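Local coordinates for dihydropteroate synthase (Mycobacterium smegmatis, PDB 6OMZ), which probably joins para-aminobenzoate to 6-hydroxymethyl-7,8-dihydropterin diphosphate to form 7,8-dihydropteroate, the immediate precursor of folate derivatives, at residues H50-V55 with R90-Q95; A252-S257 with V277-V282; L259-G264 with K281-W286. The protein carries 1 engineered substitution. One frame throughout, in Å; residues are numbered along the deposited sequence.

How the contacts relate
From the N terminus, contact 1 comes first and is complete before the others open. It closes a loop in which the chain leaves helix 44-56, passes through strand 61-65 and comes back along helix 78-93. About two hundred residues after its first segment, contacts 2 and 3 both join helix 250-262 to helix 273-287, closing the loop through strand 267-270. Their spans cross, since contact 3 opens and ends later than contact 2, and they share K281 and V282. L280 CD2 of contact 2 lies 3.6 Å from A261 CB of contact 3, making one continuous seam, whereas contact 1 joins a different helix pair of the same barrel, its centre 22 Å from that of contact 2.

Contact 1. Residues H50-V55 with R90-Q95; sequences HGLALV and RELAAQ
L52 and L92 meet where two successive outer helices of the TIM barrel, 44-56 and 78-93, lie side by side, an example of how leucines from neighbouring helices of the outer layer pack against each other. The two side chains have nearly the same shape: in each, CG is anti to the carbonyl carbon and CD1 is anti to CA (chi1 -67° and chi2 177° in L52, with L92 close to these values). In both, CD2 is the branch that makes the contact between them. The side chains cross obliquely, CD2 to CD2 at 4.1 Å, and L92 CD2 also lies against L52 CG and 4.0 Å from L52 N. The same methyl lies over the backbone at G51 C (4.3 Å), while L92 CD1 occupies the side of G51 where a side chain would begin; the CA atoms of G51 and L92 are 7.3 Å apart. L92 is buried, with V48, I62, I97 and I99 around it, while L52 lies nearer the surface. No hydrogen bond crosses the interface. Q95 bends back at its first two torsions (chi1 -52°), and its aliphatic part completes the contact, CG resting 4.2 Å from L52 CD2.

Contact 2. Residues A252-S257 with V277-V282; sequences ATAVIS and VDALKV. With EDO (1,2-ethanediol), chain F.
With CG of L280 beside its backbone N (chi1 -69°) and CD1 anti to CA (chi2 166°), the remaining branch, CD2, turns to helix 250-262 and lies 4.0 Å from S257 O. A254 and A279 need no torsion to meet: each has its methyl directed at the opposing helix, and the two CB atoms touch at 4.0 Å. A279 CB also sits 3.6 Å from A254 O, so one methyl packs against both the side chain and the carbonyl of the facing residue. The CA atoms of this pair come within 6.0 Å, which illustrates how facing alanines allow a close approach of two helices. Across the two segments the contact is wholly van der Waals. The hydroxyl of S257 finds its partner just before the second segment, where its OG and S276 OG share a hydrogen bond. K281 stretches away from the interface as an extended chain, and its NZ donates to both oxygens of one 1,2-ethanediol molecule, to O2 at 2.8 Å and weakly to O1 at 3.3 Å; that molecule probably comes from the crystallisation liquor. V258 extends the patch around A279. S257 packs inward on V268 and V270 of strand 267-270, and L280 reaches A261 and V22, so helices 250-262 and 273-287 close together over the strand that connects them in the chain.

Contact 3. Residues L259-G264 with K281-W286; sequences LAAMHG and KVLGAW. With EDO (1,2-ethanediol), chain F.
M262 and L283 make the larger share of this wholly apolar surface contact, with A261 beside them. L283 points across to the other helix, its CG anti to the backbone N (chi1 177°) and its CD2 anti to CA, so the isobutyl fork opens directly onto helix 250-262. Both prongs find M262 CG, CD1 at 3.7 Å and CD2 at 3.8 Å, and CD1 also lies 4.0 Å from M262 SD. In the methionine, CG lies beside the backbone N, the chain runs on extended, and it bends only at its last torsion (chi3 29°). L283 CD2 also meets A261 CB at 4.0 Å. One leucine thus packs against two consecutive residues of the facing helix, one short and one long. No hydrogen bond crosses between the segments; the backbone bonds stay within each helix and its end. Helix 250-262 is finished by a Schellman motif, with G264 N bonded to A261 O and A265 N to A260 O; G264 takes the positive phi (97°) of the C-prime position. On the partner helix, L283 O receives a hydrogen bond from T287 OG1. A261 also packs on V22, and A260 on L212. The arrangement pairs the two helices that flank strand 267-270, consecutive members of the outer helical layer of a TIM barrel.

Contact 1. Residues H50-V55 with R90-Q95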
loop_
_atom_site.group_PDB
_atom_site.type_symbol
_atom_site.label_atom_id
_atom_site.label_comp_id
_atom_site.label_asym_id
_atom_site.label_seq_id
_atom_site.Cartn_x
_atom_site.Cartn_y
_atom_site.Cartn_z
ATOM N N HIS A 50 9.249 -12.933 -8.510
ATOM C CA HIS A 50 7.906 -12.383 -8.350
ATOM C C HIS A 50 7.869 -10.911 -8.757
ATOM O O HIS A 50 7.027 -10.495 -9.565
ATOM C CB HIS A 50 7.448 -12.566 -6.900
ATOM C CG HIS A 50 6.014 -12.209 -6.665
ATOM N ND1 HIS A 50 5.486 -12.050 -5.404
ATOM C CD2 HIS A 50 4.994 -11.992 -7.529
ATOM C CE1 HIS A 50 4.205 -11.743 -5.499
ATOM N NE2 HIS A 50 3.880 -11.710 -6.777
ATOM N N GLY A 51 8.800 -10.118 -8.231
ATOM C CA GLY A 51 8.870 -8.710 -8.599
ATOM C C GLY A 51 9.124 -8.500 -10.082
ATOM O O GLY A 51 8.498 -7.644 -10.710
ATOM N N LEU A 52 10.035 -9.283 -10.663
ATOM C CA LEU A 52 10.268 -9.186 -12.106
ATOM C C LEU A 52 9.000 -9.488 -12.896
ATOM O O LEU A 52 8.729 -8.852 -13.928
ATOM C CB LEU A 52 11.389 -10.138 -12.514
ATOM C CG LEU A 52 12.794 -9.824 -11.998
ATOM C CD1 LEU A 52 13.752 -10.916 -12.433
ATOM C CD2 LEU A 52 13.256 -8.467 -12.526
ATOM N N ALA A 53 8.214 -10.467 -12.433
ATOM C CA ALA A 53 6.985 -10.832 -13.133
ATOM C C ALA A 53 5.937 -9.727 -13.028
ATOM O O ALA A 53 5.158 -9.508 -13.966
ATOM C CB ALA A 53 6.430 -12.137 -12.569
ATOM N N LEU A 54 5.873 -9.053 -11.880
ATOM C CA LEU A 54 4.934 -7.948 -11.726
ATOM C C LEU A 54 5.330 -6.766 -12.601
ATOM O O LEU A 54 4.464 -6.082 -13.162
ATOM C CB LEU A 54 4.862 -7.526 -10.260
ATOM C CG LEU A 54 4.372 -8.595 -9.283
ATOM C CD1 LEU A 54 4.249 -7.983 -7.893
ATOM C CD2 LEU A 54 3.028 -9.175 -9.737
ATOM N N VAL A 55 6.631 -6.511 -12.735
ATOM C CA VAL A 55 7.078 -5.452 -13.642
ATOM C C VAL A 55 6.729 -5.809 -15.086
ATOM O O VAL A 55 6.238 -4.970 -15.856
ATOM C CB VAL A 55 8.589 -5.199 -13.468
ATOM C CG1 VAL A 55 9.106 -4.278 -14.573
ATOM C CG2 VAL A 55 8.877 -4.587 -12.104
ATOM N N ARG A 90 17.940 -5.203 -3.328
ATOM C CA ARG A 90 19.193 -5.004 -4.053
ATOM C C ARG A 90 19.117 -5.565 -5.470
ATOM O O ARG A 90 19.553 -4.914 -6.432
ATOM C CB ARG A 90 20.367 -5.634 -3.296
ATOM C CG ARG A 90 21.008 -4.718 -2.256
ATOM C CD ARG A 90 22.335 -5.294 -1.744
ATOM N NE ARG A 90 22.131 -6.521 -0.973
ATOM C CZ ARG A 90 21.889 -6.552 0.337
ATOM N NH1 ARG A 90 21.820 -5.422 1.030
ATOM N NH2 ARG A 90 21.713 -7.714 0.956
ATOM N N GLU A 91 18.561 -6.768 -5.629
ATOM C CA GLU A 91 18.536 -7.369 -6.963
ATOM C C GLU A 91 17.533 -6.671 -7.884
ATOM O O GLU A 91 17.796 -6.499 -9.082
ATOM C CB GLU A 91 18.246 -8.865 -6.855
ATOM C CG GLU A 91 19.256 -9.586 -5.982
ATOM C CD GLU A 91 19.155 -11.095 -6.064
ATOM O OE1 GLU A 91 18.756 -11.613 -7.128
ATOM O OE2 GLU A 91 19.481 -11.761 -5.059
ATOM N N LEU A 92 16.386 -6.245 -7.348
ATOM C CA LEU A 92 15.407 -5.559 -8.187
ATOM C C LEU A 92 15.884 -4.160 -8.558
ATOM O O LEU A 92 15.661 -3.697 -9.683
ATOM C CB LEU A 92 14.052 -5.500 -7.477
ATOM C CG LEU A 92 13.333 -6.838 -7.247
ATOM C CD1 LEU A 92 12.063 -6.635 -6.437
ATOM C CD2 LEU A 92 13.010 -7.536 -8.584
ATOM N N ALA A 93 16.532 -3.465 -7.619
ATOM C CA ALA A 93 17.050 -2.134 -7.915
ATOM C C ALA A 93 18.130 -2.187 -8.984
ATOM O O ALA A 93 18.239 -1.266 -9.797
ATOM C CB ALA A 93 17.589 -1.481 -6.638
ATOM N N ALA A 94 18.920 -3.266 -9.017
ATOM C CA ALA A 94 19.947 -3.410 -10.047
ATOM C C ALA A 94 19.357 -3.527 -11.449
ATOM O O ALA A 94 20.086 -3.339 -12.428
ATOM C CB ALA A 94 20.823 -4.633 -9.761
ATOM N N GLN A 95 18.064 -3.840 -11.574
ATOM C CA GLN A 95 17.377 -3.819 -12.862
ATOM C C GLN A 95 16.675 -2.493 -13.140
ATOM O O GLN A 95 15.912 -2.404 -14.107
ATOM C CB GLN A 95 16.352 -4.960 -12.952
ATOM C CG GLN A 95 16.908 -6.333 -12.615
ATOM C CD GLN A 95 17.976 -6.778 -13.583
ATOM O OE1 GLN A 95 17.911 -6.483 -14.777
ATOM N NE2 GLN A 95 18.975 -7.486 -13.074
#

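Contact 2. Residues A252-S257 with V277-V282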
loop_
_atom_site.group_PDB
_atom_site.type_symbol
_atom_site.label_atom_id
_atom_site.label_comp_id
_atom_site.label_asym_id
_atom_site.label_seq_id
_atom_site.Cartn_x
_atom_site.Cartn_y
_atom_site.Cartn_z
ATOM N N ALA A 252 -13.244 -7.700 -8.214
ATOM C CA ALA A 252 -13.624 -6.524 -7.434
ATOM C C ALA A 252 -12.446 -5.574 -7.241
ATOM O O ALA A 252 -12.600 -4.349 -7.352
ATOM C CB ALA A 252 -14.189 -6.974 -6.082
ATOM N N THR A 253 -11.259 -6.122 -6.959
ATOM C CA THR A 253 -10.073 -5.288 -6.764
ATOM C C THR A 253 -9.739 -4.498 -8.023
ATOM O O THR A 253 -9.427 -3.304 -7.954
ATOM C CB THR A 253 -8.889 -6.168 -6.346
ATOM O OG1 THR A 253 -9.164 -6.769 -5.068
ATOM C CG2 THR A 253 -7.602 -5.351 -6.259
ATOM N N ALA A 254 -9.814 -5.148 -9.186
ATOM C CA ALA A 254 -9.480 -4.480 -10.439
ATOM C C ALA A 254 -10.477 -3.376 -10.771
ATOM O O ALA A 254 -10.098 -2.338 -11.328
ATOM C CB ALA A 254 -9.420 -5.510 -11.571
ATOM N N VAL A 255 -11.762 -3.597 -10.472
ATOM C CA VAL A 255 -12.759 -2.548 -10.671
ATOM C C VAL A 255 -12.458 -1.345 -9.780
ATOM O O VAL A 255 -12.578 -0.192 -10.210
ATOM C CB VAL A 255 -14.179 -3.102 -10.432
ATOM C CG1 VAL A 255 -15.211 -1.976 -10.509
ATOM C CG2 VAL A 255 -14.490 -4.186 -11.461
ATOM N N ILE A 256 -12.043 -1.588 -8.532
ATOM C CA ILE A 256 -11.654 -0.479 -7.668
ATOM C C ILE A 256 -10.478 0.290 -8.270
ATOM O O ILE A 256 -10.441 1.523 -8.217
ATOM C CB ILE A 256 -11.353 -0.996 -6.251
ATOM C CG1 ILE A 256 -12.689 -1.307 -5.555
ATOM C CG2 ILE A 256 -10.518 0.017 -5.451
ATOM C CD1 ILE A 256 -12.559 -1.908 -4.172
ATOM N N SER A 257 -9.513 -0.415 -8.874
ATOM C CA SER A 257 -8.417 0.305 -9.530
ATOM C C SER A 257 -8.948 1.272 -10.586
ATOM O O SER A 257 -8.497 2.421 -10.670
ATOM C CB SER A 257 -7.425 -0.669 -10.162
ATOM O OG SER A 257 -6.693 -1.385 -9.178
ATOM N N VAL A 277 -3.940 -3.999 -14.417
ATOM C CA VAL A 277 -3.441 -3.433 -15.669
ATOM C C VAL A 277 -4.428 -3.703 -16.803
ATOM O O VAL A 277 -4.717 -2.812 -17.609
ATOM C CB VAL A 277 -2.030 -3.967 -15.982
ATOM C CG1 VAL A 277 -1.596 -3.556 -17.395
ATOM C CG2 VAL A 277 -1.033 -3.428 -14.971
ATOM N N ASP A 278 -4.993 -4.916 -16.856
ATOM C CA ASP A 278 -6.063 -5.207 -17.816
ATOM C C ASP A 278 -7.194 -4.191 -17.682
ATOM O O ASP A 278 -7.717 -3.672 -18.674
ATOM C CB ASP A 278 -6.642 -6.612 -17.583
ATOM C CG ASP A 278 -5.722 -7.749 -17.988
ATOM O OD1 ASP A 278 -4.601 -7.535 -18.511
ATOM O OD2 ASP A 278 -6.165 -8.908 -17.781
ATOM N N ALA A 279 -7.625 -3.948 -16.446
ATOM C CA ALA A 279 -8.758 -3.064 -16.203
ATOM C C ALA A 279 -8.443 -1.633 -16.616
ATOM O O ALA A 279 -9.287 -0.944 -17.206
ATOM C CB ALA A 279 -9.143 -3.132 -14.726
ATOM N N LEU A 280 -7.224 -1.175 -16.335
ATOM C CA LEU A 280 -6.849 0.178 -16.707
ATOM C C LEU A 280 -6.654 0.310 -18.213
ATOM O O LEU A 280 -6.852 1.398 -18.761
ATOM C CB LEU A 280 -5.590 0.593 -15.952
ATOM C CG LEU A 280 -5.820 0.773 -14.449
ATOM C CD1 LEU A 280 -4.493 0.830 -13.726
ATOM C CD2 LEU A 280 -6.653 2.043 -14.158
ATOM N N LYS A 281 -6.265 -0.773 -18.897
ATOM C CA LYS A 281 -6.226 -0.721 -20.356
ATOM C C LYS A 281 -7.629 -0.567 -20.939
ATOM O O LYS A 281 -7.810 0.114 -21.960
ATOM C CB LYS A 281 -5.537 -1.971 -20.924
ATOM C CG LYS A 281 -4.012 -1.997 -20.701
ATOM C CD LYS A 281 -3.371 -3.302 -21.193
ATOM C CE LYS A 281 -1.837 -3.258 -21.025
ATOM N NZ LYS A 281 -1.228 -4.597 -21.234
ATOM N N VAL A 282 -8.631 -1.211 -20.329
ATOM C CA VAL A 282 -10.007 -1.024 -20.776
ATOM C C VAL A 282 -10.434 0.431 -20.566
ATOM O O VAL A 282 -10.997 1.068 -21.462
ATOM C CB VAL A 282 -10.951 -2.010 -20.060
ATOM C CG1 VAL A 282 -12.406 -1.626 -20.293
ATOM C CG2 VAL A 282 -10.685 -3.450 -20.516
HETATM C C1 EDO F . 1.793 -6.274 -19.888
HETATM O O1 EDO F . 1.257 -6.723 -21.136
HETATM C C2 EDO F . 2.324 -4.855 -20.022
HETATM O O2 EDO F . 1.235 -3.933 -20.148
#

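Contact 3. Residues L259-G264 with K281-W286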
loop_
_atom_site.group_PDB
_atom_site.type_symbol
_atom_site.label_atom_id
_atom_site.label_comp_id
_atom_site.label_asym_id
_atom_site.label_seq_id
_atom_site.Cartn_x
_atom_site.Cartn_y
_atom_site.Cartn_z
ATOM N N LEU A 259 -12.074 2.636 -10.803
ATOM C CA LEU A 259 -12.828 3.742 -10.214
ATOM C C LEU A 259 -11.895 4.691 -9.474
ATOM O O LEU A 259 -12.077 5.914 -9.517
ATOM C CB LEU A 259 -13.921 3.205 -9.283
ATOM C CG LEU A 259 -15.063 2.443 -9.976
ATOM C CD1 LEU A 259 -16.030 1.853 -8.961
ATOM C CD2 LEU A 259 -15.819 3.349 -10.948
ATOM N N ALA A 260 -10.872 4.144 -8.812
ATOM C CA ALA A 260 -9.866 5.003 -8.196
ATOM C C ALA A 260 -9.154 5.855 -9.239
ATOM O O ALA A 260 -8.949 7.058 -9.034
ATOM C CB ALA A 260 -8.861 4.157 -7.421
ATOM N N ALA A 261 -8.763 5.248 -10.367
ATOM C CA ALA A 261 -8.116 6.028 -11.418
ATOM C C ALA A 261 -9.034 7.132 -11.930
ATOM O O ALA A 261 -8.589 8.269 -12.137
ATOM C CB ALA A 261 -7.676 5.120 -12.567
ATOM N N MET A 262 -10.317 6.811 -12.151
ATOM C CA MET A 262 -11.261 7.797 -12.670
ATOM C C MET A 262 -11.430 8.972 -11.718
ATOM O O MET A 262 -11.720 10.090 -12.156
ATOM C CB MET A 262 -12.619 7.142 -12.938
ATOM C CG MET A 262 -12.603 6.144 -14.103
ATOM S SD MET A 262 -14.189 5.275 -14.238
ATOM C CE MET A 262 -15.279 6.528 -13.561
ATOM N N HIS A 263 -11.254 8.742 -10.419
ATOM C CA HIS A 263 -11.482 9.772 -9.420
ATOM C C HIS A 263 -10.190 10.410 -8.921
ATOM O O HIS A 263 -10.205 11.102 -7.900
ATOM C CB HIS A 263 -12.302 9.188 -8.270
ATOM C CG HIS A 263 -13.724 8.921 -8.654
ATOM N ND1 HIS A 263 -14.600 9.931 -8.987
ATOM C CD2 HIS A 263 -14.408 7.762 -8.809
ATOM C CE1 HIS A 263 -15.773 9.408 -9.302
ATOM N NE2 HIS A 263 -15.682 8.093 -9.201
ATOM N N GLY A 264 -9.084 10.209 -9.629
ATOM C CA GLY A 264 -7.890 11.008 -9.437
ATOM C C GLY A 264 -6.822 10.425 -8.540
ATOM O O GLY A 264 -5.875 11.150 -8.200
ATOM N N LYS A 281 -6.265 -0.773 -18.897
ATOM C CA LYS A 281 -6.226 -0.721 -20.356
ATOM C C LYS A 281 -7.629 -0.567 -20.939
ATOM O O LYS A 281 -7.810 0.114 -21.960
ATOM C CB LYS A 281 -5.537 -1.971 -20.924
ATOM C CG LYS A 281 -4.012 -1.997 -20.701
ATOM C CD LYS A 281 -3.371 -3.302 -21.193
ATOM C CE LYS A 281 -1.837 -3.258 -21.025
ATOM N NZ LYS A 281 -1.228 -4.597 -21.234
ATOM N N VAL A 282 -8.631 -1.211 -20.329
ATOM C CA VAL A 282 -10.007 -1.024 -20.776
ATOM C C VAL A 282 -10.434 0.431 -20.566
ATOM O O VAL A 282 -10.997 1.068 -21.462
ATOM C CB VAL A 282 -10.951 -2.010 -20.060
ATOM C CG1 VAL A 282 -12.406 -1.626 -20.293
ATOM C CG2 VAL A 282 -10.685 -3.450 -20.516
ATOM N N LEU A 283 -10.161 0.977 -19.380
ATOM C CA LEU A 283 -10.503 2.374 -19.115
ATOM C C LEU A 283 -9.862 3.301 -20.139
ATOM O O LEU A 283 -10.516 4.211 -20.658
ATOM C CB LEU A 283 -10.072 2.764 -17.698
ATOM C CG LEU A 283 -10.299 4.218 -17.298
ATOM C CD1 LEU A 283 -11.783 4.537 -17.330
ATOM C CD2 LEU A 283 -9.712 4.471 -15.903
ATOM N N GLY A 284 -8.575 3.092 -20.427
ATOM C CA GLY A 284 -7.894 3.936 -21.396
ATOM C C GLY A 284 -8.455 3.796 -22.800
ATOM O O GLY A 284 -8.628 4.793 -23.506
ATOM N N ALA A 285 -8.752 2.562 -23.223
ATOM C CA ALA A 285 -9.272 2.355 -24.573
ATOM C C ALA A 285 -10.672 2.936 -24.721
ATOM O O ALA A 285 -11.007 3.506 -25.767
ATOM C CB ALA A 285 -9.273 0.864 -24.910
ATOM N N TRP A 286 -11.501 2.801 -23.685
ATOM C CA TRP A 286 -12.832 3.406 -23.692
ATOM C C TRP A 286 -12.738 4.923 -23.789
ATOM O O TRP A 286 -13.368 5.545 -24.652
ATOM C CB TRP A 286 -13.584 2.991 -22.419
ATOM C CG TRP A 286 -15.065 3.335 -22.396
ATOM C CD1 TRP A 286 -15.633 4.594 -22.420
ATOM C CD2 TRP A 286 -16.147 2.409 -22.292
ATOM N NE1 TRP A 286 -17.004 4.489 -22.365
ATOM C CE2 TRP A 286 -17.345 3.161 -22.290
ATOM C CE3 TRP A 286 -16.224 1.012 -22.217
ATOM C CZ2 TRP A 286 -18.602 2.561 -22.207
ATOM C CZ3 TRP A 286 -17.466 0.422 -22.137
ATOM C CH2 TRP A 286 -18.643 1.190 -22.135
HETATM C C1 EDO F . 1.793 -6.274 -19.888
HETATM O O1 EDO F . 1.257 -6.723 -21.136
HETATM C C2 EDO F . 2.324 -4.855 -20.022
HETATM O O2 EDO F . 1.235 -3.933 -20.148
#